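Local atomic coordinates of copper-transporting atpase (Sulfolobus solfataricus, PDB entry 2YJ3), a protein that probably couples ATP hydrolysis to copper transport across the cell membrane, as a type IB P-type ATPase of which this chain is the cytoplasmic catalytic part. Residues P44-F49 against K72-Y77; S55-A60 against Q81-L86; S61-S66 against I97-K102; N117-Y122 against A129-S134. The protein carries 1 engineered substitution. All coordinates share one frame; numbering follows the deposited sequence.

In the fold
All four contacts lie in the nucleotide-binding domain, an antiparallel sheet packed on helices 53-63 and 69-81; the other, mixed sheet, with strands 30-34 and 154-158, belongs to the phosphorylation domain. Their centres are 10 to 14 Å apart. Along the chain contacts 1, 2 and 3 interleave: 44-49, 55-60 and 61-66 come first, then 72-77, 81-86 and 97-102. Contact 4 follows as a hairpin. Contacts 2 and 3 share helix 53-63, while contacts 1, 3 and 4 reach the one sheet, with strands 45-50 and 126-134 adjacent in it. Only contacts 3 and 4 do not touch. Together they join sheet and helices around E63, where ATP and AMP have been seen to bind.

Contact 1: P44-F49 against K72-Y77; sequences PIVTQF and KAIVKY
V46 and Y77 carry most of this contact, in which the edge strand 45-50 of the nucleotide-binding domain's antiparallel sheet packs on helix 69-81. The axes of strand 45-49 and helix 72-77 approach to 7.1 Å and cross at -65°. Y77 CG is anti to the backbone N (chi1 175°), which sets the start of the ring on the strand's side, and the V46 side chain meets that of Y77 at about a right angle. V46 CG1 stands over one ring face, 3.7 Å from the Y77 centroid and 16° off the normal, the geometry of a CH-pi contact. The second methyl, V46 CG2, lies 3.6 Å from Y77 CB and also reaches the helix backbone at A73 O. An alanine in place of Y77 would probably leave V46 CG1 without the face it rests on and open a gap beside F49. A73, seen to bind magnesium in this protein, makes the shortest approach, its CB 3.2 Å from P44 O. The same methyl faces the proline ring, P44 CG to A73 CB being 3.9 Å. At the other end of the strand, F49 CB lies 3.7 Å from both OH and CE2 of Y77.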
loop_
_atom_site.group_PDB
_atom_site.type_symbol
_atom_site.label_atom_id
_atom_site.label_comp_id
_atom_site.label_asym_id
_atom_site.label_seq_id
_atom_site.Cartn_x
_atom_site.Cartn_y
_atom_site.Cartn_z
ATOM N N PRO A 44 -2.800 3.578 6.373
ATOM C CA PRO A 44 -3.358 2.586 7.293
ATOM C C PRO A 44 -3.978 3.268 8.504
ATOM O O PRO A 44 -3.885 4.489 8.626
ATOM C CB PRO A 44 -2.128 1.794 7.725
ATOM C CG PRO A 44 -1.018 2.793 7.676
ATOM C CD PRO A 44 -1.340 3.711 6.519
ATOM N N ILE A 45 -4.618 2.495 9.375
ATOM C CA ILE A 45 -5.111 3.035 10.634
ATOM C C ILE A 45 -4.603 2.229 11.826
ATOM O O ILE A 45 -4.261 1.056 11.713
ATOM C CB ILE A 45 -6.660 3.095 10.716
ATOM C CG1 ILE A 45 -7.277 1.708 10.523
ATOM C CG2 ILE A 45 -7.224 4.083 9.686
ATOM C CD1 ILE A 45 -8.817 1.710 10.535
ATOM N N VAL A 46 -4.563 2.894 12.968
ATOM C CA VAL A 46 -4.309 2.258 14.234
ATOM C C VAL A 46 -5.566 1.488 14.619
ATOM O O VAL A 46 -6.631 2.083 14.789
ATOM C CB VAL A 46 -4.016 3.331 15.276
ATOM C CG1 VAL A 46 -4.094 2.749 16.675
ATOM C CG2 VAL A 46 -2.648 3.998 14.981
ATOM N N THR A 47 -5.461 0.167 14.713
ATOM C CA THR A 47 -6.584 -0.659 15.161
ATOM C C THR A 47 -6.532 -0.923 16.666
ATOM O O THR A 47 -7.533 -1.324 17.271
ATOM C CB THR A 47 -6.664 -1.994 14.401
ATOM O OG1 THR A 47 -5.366 -2.594 14.350
ATOM C CG2 THR A 47 -7.163 -1.765 12.979
ATOM N N GLN A 48 -5.373 -0.694 17.276
ATOM C CA GLN A 48 -5.279 -0.741 18.741
ATOM C C GLN A 48 -3.961 -0.190 19.285
ATOM O O GLN A 48 -2.911 -0.348 18.684
ATOM C CB GLN A 48 -5.518 -2.158 19.269
ATOM C CG GLN A 48 -4.256 -2.919 19.615
ATOM C CD GLN A 48 -4.540 -4.131 20.494
ATOM O OE1 GLN A 48 -5.314 -4.052 21.456
ATOM N NE2 GLN A 48 -3.911 -5.257 20.169
ATOM N N PHE A 49 -4.045 0.485 20.418
ATOM C CA PHE A 49 -2.882 0.985 21.097
ATOM C C PHE A 49 -2.881 0.421 22.511
ATOM O O PHE A 49 -3.865 0.559 23.234
ATOM C CB PHE A 49 -2.915 2.506 21.168
ATOM C CG PHE A 49 -1.839 3.083 22.035
ATOM C CD1 PHE A 49 -0.521 3.056 21.616
ATOM C CD2 PHE A 49 -2.147 3.629 23.280
ATOM C CE1 PHE A 49 0.496 3.570 22.425
ATOM C CE2 PHE A 49 -1.154 4.133 24.098
ATOM C CZ PHE A 49 0.176 4.108 23.666
ATOM N N LYS A 72 1.949 8.510 9.762
ATOM C CA LYS A 72 0.777 9.378 9.684
ATOM C C LYS A 72 -0.423 8.739 10.388
ATOM O O LYS A 72 -1.230 9.416 11.024
ATOM C CB LYS A 72 0.425 9.676 8.228
ATOM C CG LYS A 72 1.454 10.542 7.506
ATOM C CD LYS A 72 0.889 11.104 6.208
ATOM C CE LYS A 72 0.671 10.017 5.165
ATOM N NZ LYS A 72 1.844 9.903 4.252
ATOM N N ALA A 73 -0.552 7.429 10.253
ATOM C CA ALA A 73 -1.609 6.724 10.949
ATOM C C ALA A 73 -1.467 6.943 12.461
ATOM O O ALA A 73 -2.456 7.178 13.163
ATOM C CB ALA A 73 -1.557 5.260 10.616
ATOM N N ILE A 74 -0.232 6.881 12.956
ATOM C CA ILE A 74 0.026 7.009 14.390
ATOM C C ILE A 74 -0.226 8.418 14.898
ATOM O O ILE A 74 -0.772 8.611 15.992
ATOM C CB ILE A 74 1.465 6.597 14.732
ATOM C CG1 ILE A 74 1.559 5.065 14.746
ATOM C CG2 ILE A 74 1.880 7.204 16.068
ATOM C CD1 ILE A 74 2.966 4.510 14.762
ATOM N N VAL A 75 0.187 9.397 14.098
ATOM C CA VAL A 75 -0.029 10.797 14.422
ATOM C C VAL A 75 -1.518 11.165 14.437
ATOM O O VAL A 75 -1.981 11.913 15.303
ATOM C CB VAL A 75 0.691 11.721 13.409
ATOM C CG1 VAL A 75 0.084 13.125 13.457
ATOM C CG2 VAL A 75 2.177 11.756 13.699
ATOM N N LYS A 76 -2.271 10.622 13.490
ATOM C CA LYS A 76 -3.695 10.926 13.412
ATOM C C LYS A 76 -4.443 10.334 14.621
ATOM O O LYS A 76 -5.312 10.976 15.221
ATOM C CB LYS A 76 -4.269 10.363 12.121
ATOM C CG LYS A 76 -5.774 10.595 11.966
ATOM C CD LYS A 76 -6.247 10.147 10.602
ATOM C CE LYS A 76 -7.752 9.935 10.590
ATOM N NZ LYS A 76 -8.227 9.647 9.212
ATOM N N TYR A 77 -4.104 9.100 14.967
ATOM C CA TYR A 77 -4.702 8.438 16.120
ATOM C C TYR A 77 -4.411 9.214 17.394
ATOM O O TYR A 77 -5.303 9.452 18.200
ATOM C CB TYR A 77 -4.180 7.005 16.267
ATOM C CG TYR A 77 -4.682 6.308 17.515
ATOM C CD1 TYR A 77 -5.931 5.684 17.535
ATOM C CD2 TYR A 77 -3.915 6.284 18.679
ATOM C CE1 TYR A 77 -6.403 5.038 18.681
ATOM C CE2 TYR A 77 -4.380 5.647 19.832
ATOM C CZ TYR A 77 -5.625 5.030 19.831
ATOM O OH TYR A 77 -6.085 4.398 20.980
#

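Contact 2: S55-A60 against Q81-L86; sequences SLAYAA and QGVKIL
A57 and L86 meet where the chain leaving helix 69-81 folds back over helix 53-63. A Schellman motif closes the C-terminal end of helix 69-81: G82 has a positive phi of 105°, at which a side chain would jam against the preceding carbonyl oxygen, and this reversal sends V83-L86 along helix 53-63. L86 touches through one branch. Its CG is anti to the carbonyl carbon, and a chi2 of 9° nearly eclipses CD1 with CA, an uncommon rotation; it is CD2 that packs, 4.0 Å from A57 CB. The same L86 methyl lies at the edge of the Y58 ring, near its plane and 4.1 Å from both CD1 and CE1, while the hydroxyl at the other end of that ring is hydrogen-bonded to K106 NZ. S61 OG, bonded to both L86 N and A57 O, ties this part of the loop to the helix.

V83 places its CG1 anti to the carbonyl carbon (chi1 -58°), with CG2 in the crowded position between N and carbonyl carbon. V83 CB sits 4.2 Å from A57 CB, and V83 CG2 comes 4.4 Å from L56 CG. L56 in turn crosses Q81 at about a right angle, L56 CD2 lying 3.8 Å from Q81 CG. The Q81 chain then bends at chi2 and its amide leads away, so its aliphatic root does the packing. I85 CG1 is anti to the carbonyl carbon, and the chain bends at chi2, so that CD1 turns back to the helix, where it lies 3.7 Å from A60 O and 4.2 Å from A60 CB.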
loop_
_atom_site.group_PDB
_atom_site.type_symbol
_atom_site.label_atom_id
_atom_site.label_comp_id
_atom_site.label_asym_id
_atom_site.label_seq_id
_atom_site.Cartn_x
_atom_site.Cartn_y
_atom_site.Cartn_z
ATOM N N SER A 55 3.137 7.695 26.757
ATOM C CA SER A 55 3.819 6.916 25.738
ATOM C C SER A 55 3.268 7.235 24.370
ATOM O O SER A 55 4.012 7.371 23.390
ATOM C CB SER A 55 3.669 5.421 26.021
ATOM O OG SER A 55 4.365 5.079 27.201
ATOM N N LEU A 56 1.950 7.341 24.312
ATOM C CA LEU A 56 1.250 7.692 23.081
ATOM C C LEU A 56 1.763 9.030 22.556
ATOM O O LEU A 56 2.089 9.165 21.375
ATOM C CB LEU A 56 -0.269 7.746 23.349
ATOM C CG LEU A 56 -1.195 8.168 22.197
ATOM C CD1 LEU A 56 -0.877 7.380 20.930
ATOM C CD2 LEU A 56 -2.700 8.045 22.600
ATOM N N ALA A 57 1.855 10.018 23.440
ATOM C CA ALA A 57 2.280 11.357 23.041
ATOM C C ALA A 57 3.732 11.351 22.579
ATOM O O ALA A 57 4.102 12.113 21.692
ATOM C CB ALA A 57 2.113 12.328 24.187
ATOM N N TYR A 58 4.557 10.512 23.205
ATOM C CA TYR A 58 5.957 10.415 22.837
ATOM C C TYR A 58 6.091 9.827 21.441
ATOM O O TYR A 58 6.774 10.371 20.594
ATOM C CB TYR A 58 6.726 9.559 23.851
ATOM C CG TYR A 58 7.090 10.274 25.140
ATOM C CD1 TYR A 58 6.980 11.654 25.244
ATOM C CD2 TYR A 58 7.548 9.564 26.253
ATOM C CE1 TYR A 58 7.301 12.312 26.412
ATOM C CE2 TYR A 58 7.881 10.218 27.431
ATOM C CZ TYR A 58 7.766 11.596 27.497
ATOM O OH TYR A 58 8.104 12.278 28.652
ATOM N N ALA A 59 5.428 8.709 21.201
ATOM C CA ALA A 59 5.492 8.063 19.895
ATOM C C ALA A 59 5.010 9.003 18.774
ATOM O O ALA A 59 5.640 9.111 17.740
ATOM C CB ALA A 59 4.655 6.804 19.908
ATOM N N ALA A 60 3.874 9.657 18.981
ATOM C CA ALA A 60 3.295 10.542 17.975
ATOM C C ALA A 60 4.204 11.728 17.711
ATOM O O ALA A 60 4.342 12.193 16.565
ATOM C CB ALA A 60 1.898 11.032 18.440
ATOM N N GLN A 81 -7.032 11.251 19.925
ATOM C CA GLN A 81 -7.120 10.981 21.363
ATOM C C GLN A 81 -6.983 12.266 22.167
ATOM O O GLN A 81 -7.306 12.293 23.347
ATOM C CB GLN A 81 -6.045 9.987 21.814
ATOM C CG GLN A 81 -6.193 8.654 21.155
ATOM C CD GLN A 81 -7.588 8.105 21.337
ATOM O OE1 GLN A 81 -8.067 7.966 22.463
ATOM N NE2 GLN A 81 -8.252 7.792 20.231
ATOM N N GLY A 82 -6.459 13.317 21.539
ATOM C CA GLY A 82 -6.402 14.625 22.171
ATOM C C GLY A 82 -5.023 15.041 22.660
ATOM O O GLY A 82 -4.844 16.140 23.177
ATOM N N VAL A 83 -4.033 14.173 22.502
ATOM C CA VAL A 83 -2.702 14.506 22.982
ATOM C C VAL A 83 -2.040 15.489 22.022
ATOM O O VAL A 83 -2.350 15.501 20.830
ATOM C CB VAL A 83 -1.839 13.244 23.189
ATOM C CG1 VAL A 83 -2.523 12.308 24.176
ATOM C CG2 VAL A 83 -1.610 12.531 21.872
ATOM N N LYS A 84 -1.150 16.330 22.543
ATOM C CA LYS A 84 -0.475 17.315 21.702
ATOM C C LYS A 84 0.946 16.891 21.363
ATOM O O LYS A 84 1.583 16.160 22.109
ATOM C CB LYS A 84 -0.481 18.710 22.338
ATOM C CG LYS A 84 0.198 18.793 23.686
ATOM C CD LYS A 84 0.334 20.242 24.164
ATOM C CE LYS A 84 1.074 20.305 25.503
ATOM N NZ LYS A 84 1.071 21.661 26.124
ATOM N N ILE A 85 1.418 17.351 20.214
ATOM C CA ILE A 85 2.763 17.061 19.748
ATOM C C ILE A 85 3.815 17.785 20.584
ATOM O O ILE A 85 3.707 18.987 20.836
ATOM C CB ILE A 85 2.931 17.457 18.274
ATOM C CG1 ILE A 85 1.997 16.632 17.396
ATOM C CG2 ILE A 85 4.365 17.232 17.826
ATOM C CD1 ILE A 85 2.277 15.147 17.448
ATOM N N LEU A 86 4.838 17.044 20.994
ATOM C CA LEU A 86 5.904 17.572 21.847
ATOM C C LEU A 86 7.170 17.895 21.041
ATOM O O LEU A 86 7.383 17.356 19.953
ATOM C CB LEU A 86 6.218 16.562 22.955
ATOM C CG LEU A 86 5.367 16.563 24.231
ATOM C CD1 LEU A 86 4.147 17.470 24.111
ATOM C CD2 LEU A 86 4.960 15.139 24.642
#

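Contact 3: S61-S66 against I97-K102; sequences SVEALS and IGVRGK
V99 rises from its strand to meet V62 and E63, and can be traced atom by atom. Its CB stands 4.0 Å from V62 CG1 and 4.1 Å from E63 OE1, at the root of both contacts. From there CG1 takes the place between the backbone N and the carbonyl carbon (chi1 77°), which brings it 3.3 Å from V62 CG1, closer than carbon atoms usually pack. V99 CG1 also lies 3.6 Å from E63 OE1, so a methyl covers part of the carboxylate. The other branch, CG2, is anti to the backbone N and touches V62 CG1 at 3.6 Å. The side chains of V62 and V99 run past each other in opposite directions.

This is helix-on-sheet packing within the nucleotide-binding domain, with helix 53-63 lying over strand 98-103 of the antiparallel sheet. E63 has been seen to bind ATP and AMP, and a type I turn from E63 to S66 leads on toward H68, another residue of that site. An alanine in place of V99 would probably open a gap under V62 CG1 and allow the E63 carboxylate, robbed of its methyl neighbour, to turn more freely. V62 CG1 continues over the strand backbone, 3.8 Å from R100 C. Beyond it, the bare backbone of G101 passes beneath V62, where a CB would be tight against V62 CG2, only 3.4 Å away.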
loop_
_atom_site.group_PDB
_atom_site.type_symbol
_atom_site.label_atom_id
_atom_site.label_comp_id
_atom_site.label_asym_id
_atom_site.label_seq_id
_atom_site.Cartn_x
_atom_site.Cartn_y
_atom_site.Cartn_z
ATOM N N SER A 61 4.814 12.232 18.781
ATOM C CA SER A 61 5.715 13.368 18.677
ATOM C C SER A 61 6.914 13.019 17.796
ATOM O O SER A 61 7.353 13.836 16.998
ATOM C CB SER A 61 6.174 13.841 20.063
ATOM O OG SER A 61 5.089 14.316 20.841
ATOM N N VAL A 62 7.450 11.809 17.925
ATOM C CA VAL A 62 8.542 11.420 17.038
ATOM C C VAL A 62 8.017 11.120 15.626
ATOM O O VAL A 62 8.620 11.512 14.628
ATOM C CB VAL A 62 9.338 10.216 17.587
ATOM C CG1 VAL A 62 10.400 9.797 16.591
ATOM C CG2 VAL A 62 9.971 10.574 18.921
ATOM N N GLU A 63 6.890 10.427 15.541
ATOM C CA GLU A 63 6.341 10.070 14.236
ATOM C C GLU A 63 5.933 11.301 13.418
ATOM O O GLU A 63 5.822 11.229 12.187
ATOM C CB GLU A 63 5.155 9.113 14.398
ATOM C CG GLU A 63 5.539 7.722 14.842
ATOM C CD GLU A 63 6.186 6.900 13.732
ATOM O OE1 GLU A 63 6.837 7.482 12.842
ATOM O OE2 GLU A 63 6.034 5.663 13.746
ATOM N N ALA A 64 5.717 12.429 14.095
ATOM C CA ALA A 64 5.299 13.650 13.401
ATOM C C ALA A 64 6.371 14.210 12.479
ATOM O O ALA A 64 6.127 15.151 11.730
ATOM C CB ALA A 64 4.844 14.722 14.399
ATOM N N LEU A 65 7.560 13.630 12.503
ATOM C CA LEU A 65 8.648 14.149 11.667
ATOM C C LEU A 65 8.891 13.259 10.459
ATOM O O LEU A 65 9.784 13.509 9.667
ATOM C CB LEU A 65 9.920 14.281 12.494
ATOM C CG LEU A 65 9.739 15.135 13.751
ATOM C CD1 LEU A 65 11.029 15.213 14.583
ATOM C CD2 LEU A 65 9.280 16.532 13.358
ATOM N N SER A 66 8.087 12.214 10.324
ATOM C CA SER A 66 8.186 11.316 9.183
ATOM C C SER A 66 6.964 11.461 8.283
ATOM O O SER A 66 5.890 11.842 8.743
ATOM C CB SER A 66 8.304 9.872 9.660
ATOM O OG SER A 66 7.828 8.985 8.665
ATOM N N ILE A 97 11.032 1.256 8.524
ATOM C CA ILE A 97 11.436 0.345 9.600
ATOM C C ILE A 97 11.379 0.966 11.003
ATOM O O ILE A 97 10.991 0.295 11.960
ATOM C CB ILE A 97 12.834 -0.275 9.341
ATOM C CG1 ILE A 97 13.931 0.495 10.084
ATOM C CG2 ILE A 97 13.112 -0.356 7.846
ATOM C CD1 ILE A 97 14.233 -0.028 11.482
ATOM N N GLY A 98 11.756 2.236 11.131
ATOM C CA GLY A 98 11.725 2.880 12.431
ATOM C C GLY A 98 12.172 4.322 12.534
ATOM O O GLY A 98 12.859 4.862 11.669
ATOM N N VAL A 99 11.795 4.951 13.637
ATOM C CA VAL A 99 12.135 6.343 13.851
ATOM C C VAL A 99 12.674 6.523 15.268
ATOM O O VAL A 99 12.437 5.678 16.132
ATOM C CB VAL A 99 10.905 7.238 13.558
ATOM C CG1 VAL A 99 9.878 7.192 14.701
ATOM C CG2 VAL A 99 11.330 8.616 13.285
ATOM N N ARG A 100 13.411 7.602 15.516
ATOM C CA ARG A 100 13.996 7.818 16.841
ATOM C C ARG A 100 14.146 9.295 17.148
ATOM O O ARG A 100 14.298 10.107 16.237
ATOM C CB ARG A 100 15.365 7.148 16.949
ATOM C CG ARG A 100 15.989 7.324 18.325
ATOM C CD ARG A 100 17.420 6.778 18.427
ATOM N NE ARG A 100 18.389 7.605 17.716
ATOM C CZ ARG A 100 18.806 8.805 18.117
ATOM N NH1 ARG A 100 18.338 9.349 19.235
ATOM N NH2 ARG A 100 19.695 9.473 17.389
ATOM N N GLY A 101 14.130 9.648 18.431
ATOM C CA GLY A 101 14.268 11.038 18.833
ATOM C C GLY A 101 14.349 11.216 20.337
ATOM O O GLY A 101 14.059 10.300 21.099
ATOM N N LYS A 102 14.724 12.413 20.767
ATOM C CA LYS A 102 14.825 12.704 22.190
ATOM C C LYS A 102 13.768 13.703 22.645
ATOM O O LYS A 102 13.570 14.745 22.022
ATOM C CB LYS A 102 16.231 13.216 22.523
ATOM C CG LYS A 102 16.464 13.606 23.983
ATOM C CD LYS A 102 17.980 13.717 24.244
ATOM C CE LYS A 102 18.321 14.702 25.362
ATOM N NZ LYS A 102 18.036 16.120 24.992
#

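Contact 4: N117-Y122 against A129-S134; sequences NDIAVY and ASFNIS
D118 and I119 both face F131, the signature of a classic beta bulge, and the oxygen of F131 takes a bond from each. D118 N donates to F131 O over 3.0 Å. The bond from I119 N to the same oxygen is weak, at 131°. Next to the bulge the D118 side chain reaches I133: its CG is anti to the carbonyl carbon (chi1 -56°), and OD2 receives I133 N at 3.1 Å through its anti lone pair. This bond lies beyond the last paired residues, where a side-chain oxygen takes the N-H of I133.

From I119 on, the antiparallel ladder is regular. I119 and F131 form a hydrogen-bonded pair, with F131 N to I119 O at 2.8 Å. I119 O also receives a CA-H...O contact from S130 CA at 3.0 Å. V121 N points almost straight at A129 O, 2.8 Å away at 174°. A120 and S130 make the non-hydrogen-bonded pair between them.

I119, V121, A129 and F131 turn their side chains to one face of the sheet. There V121 CG2 lies 3.7 Å from F131 CE1, and V121 CB 3.9 Å from A129 CB. Helix 53-63 covers this face through L56 and A59, which touch F131, while helix 69-81 adds I74. Strand 45-50 pairs with the outer side of 126-134, and strand 106-111 flanks 119-123, making the hairpin an inner part of the sheet.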
loop_
_atom_site.group_PDB
_atom_site.type_symbol
_atom_site.label_atom_id
_atom_site.label_comp_id
_atom_site.label_asym_id
_atom_site.label_seq_id
_atom_site.Cartn_x
_atom_site.Cartn_y
_atom_site.Cartn_z
ATOM N N ASN A 117 1.408 -7.859 17.438
ATOM C CA ASN A 117 1.371 -6.430 17.119
ATOM C C ASN A 117 2.422 -5.978 16.098
ATOM O O ASN A 117 3.285 -6.755 15.670
ATOM C CB ASN A 117 1.460 -5.582 18.388
ATOM C CG ASN A 117 2.551 -6.053 19.323
ATOM O OD1 ASN A 117 2.301 -6.323 20.497
ATOM N ND2 ASN A 117 3.770 -6.169 18.803
ATOM N N ASP A 118 2.345 -4.707 15.719
ATOM C CA ASP A 118 3.062 -4.233 14.540
ATOM C C ASP A 118 4.120 -3.162 14.827
ATOM O O ASP A 118 5.042 -2.972 14.032
ATOM C CB ASP A 118 2.051 -3.737 13.489
ATOM C CG ASP A 118 1.024 -4.808 13.119
ATOM O OD1 ASP A 118 1.436 -5.966 12.870
ATOM O OD2 ASP A 118 -0.194 -4.506 13.081
ATOM N N ILE A 119 3.996 -2.472 15.956
ATOM C CA ILE A 119 4.861 -1.334 16.234
ATOM C C ILE A 119 5.123 -1.181 17.717
ATOM O O ILE A 119 4.191 -1.069 18.508
ATOM C CB ILE A 119 4.236 -0.015 15.731
ATOM C CG1 ILE A 119 3.876 -0.108 14.249
ATOM C CG2 ILE A 119 5.186 1.130 15.958
ATOM C CD1 ILE A 119 5.024 0.217 13.322
ATOM N N ALA A 120 6.395 -1.169 18.099
ATOM C CA ALA A 120 6.751 -1.075 19.510
ATOM C C ALA A 120 7.283 0.308 19.819
ATOM O O ALA A 120 7.985 0.913 18.997
ATOM C CB ALA A 120 7.799 -2.154 19.873
ATOM N N VAL A 121 6.940 0.827 20.991
ATOM C CA VAL A 121 7.504 2.103 21.413
ATOM C C VAL A 121 8.518 1.810 22.521
ATOM O O VAL A 121 8.184 1.164 23.514
ATOM C CB VAL A 121 6.441 3.045 21.968
ATOM C CG1 VAL A 121 7.082 4.357 22.397
ATOM C CG2 VAL A 121 5.293 3.262 20.944
ATOM N N TYR A 122 9.755 2.268 22.346
ATOM C CA TYR A 122 10.773 2.115 23.378
ATOM C C TYR A 122 11.072 3.442 24.017
ATOM O O TYR A 122 11.091 4.487 23.345
ATOM C CB TYR A 122 12.065 1.573 22.788
ATOM C CG TYR A 122 11.905 0.206 22.197
ATOM C CD1 TYR A 122 11.299 0.037 20.964
ATOM C CD2 TYR A 122 12.347 -0.910 22.872
ATOM C CE1 TYR A 122 11.138 -1.220 20.426
ATOM C CE2 TYR A 122 12.203 -2.165 22.337
ATOM C CZ TYR A 122 11.594 -2.315 21.114
ATOM O OH TYR A 122 11.442 -3.565 20.574
ATOM N N ALA A 129 5.132 0.332 25.063
ATOM C CA ALA A 129 3.833 0.462 24.409
ATOM C C ALA A 129 3.889 -0.179 23.039
ATOM O O ALA A 129 4.978 -0.507 22.542
ATOM C CB ALA A 129 3.447 1.947 24.281
ATOM N N SER A 130 2.728 -0.334 22.407
ATOM C CA SER A 130 2.681 -0.896 21.059
ATOM C C SER A 130 1.396 -0.540 20.308
ATOM O O SER A 130 0.387 -0.175 20.923
ATOM C CB SER A 130 2.843 -2.418 21.111
ATOM O OG SER A 130 1.685 -2.997 21.680
ATOM N N PHE A 131 1.442 -0.655 18.980
ATOM C CA PHE A 131 0.275 -0.409 18.121
ATOM C C PHE A 131 0.056 -1.602 17.239
ATOM O O PHE A 131 1.027 -2.205 16.756
ATOM C CB PHE A 131 0.519 0.756 17.143
ATOM C CG PHE A 131 0.768 2.076 17.798
ATOM C CD1 PHE A 131 2.046 2.427 18.217
ATOM C CD2 PHE A 131 -0.269 2.979 17.976
ATOM C CE1 PHE A 131 2.270 3.648 18.818
ATOM C CE2 PHE A 131 -0.047 4.214 18.563
ATOM C CZ PHE A 131 1.210 4.546 18.991
ATOM N N ASN A 132 -1.214 -1.937 17.023
ATOM C CA ASN A 132 -1.607 -2.740 15.878
ATOM C C ASN A 132 -2.083 -1.737 14.828
ATOM O O ASN A 132 -2.876 -0.871 15.149
ATOM C CB ASN A 132 -2.759 -3.677 16.248
ATOM C CG ASN A 132 -2.304 -5.103 16.512
ATOM O OD1 ASN A 132 -1.558 -5.377 17.456
ATOM N ND2 ASN A 132 -2.771 -6.027 15.679
ATOM N N ILE A 133 -1.584 -1.822 13.599
ATOM C CA ILE A 133 -2.086 -0.980 12.517
ATOM C C ILE A 133 -2.533 -1.862 11.358
ATOM O O ILE A 133 -1.925 -2.893 11.087
ATOM C CB ILE A 133 -1.039 0.038 12.000
ATOM C CG1 ILE A 133 -0.070 -0.622 11.024
ATOM C CG2 ILE A 133 -0.304 0.708 13.144
ATOM C CD1 ILE A 133 -0.556 -0.622 9.581
ATOM N N SER A 134 -3.592 -1.459 10.668
ATOM C CA SER A 134 -4.066 -2.239 9.535
ATOM C C SER A 134 -4.446 -1.367 8.341
ATOM O O SER A 134 -4.748 -0.177 8.490
ATOM C CB SER A 134 -5.245 -3.119 9.951
ATOM O OG SER A 134 -6.393 -2.329 10.179
#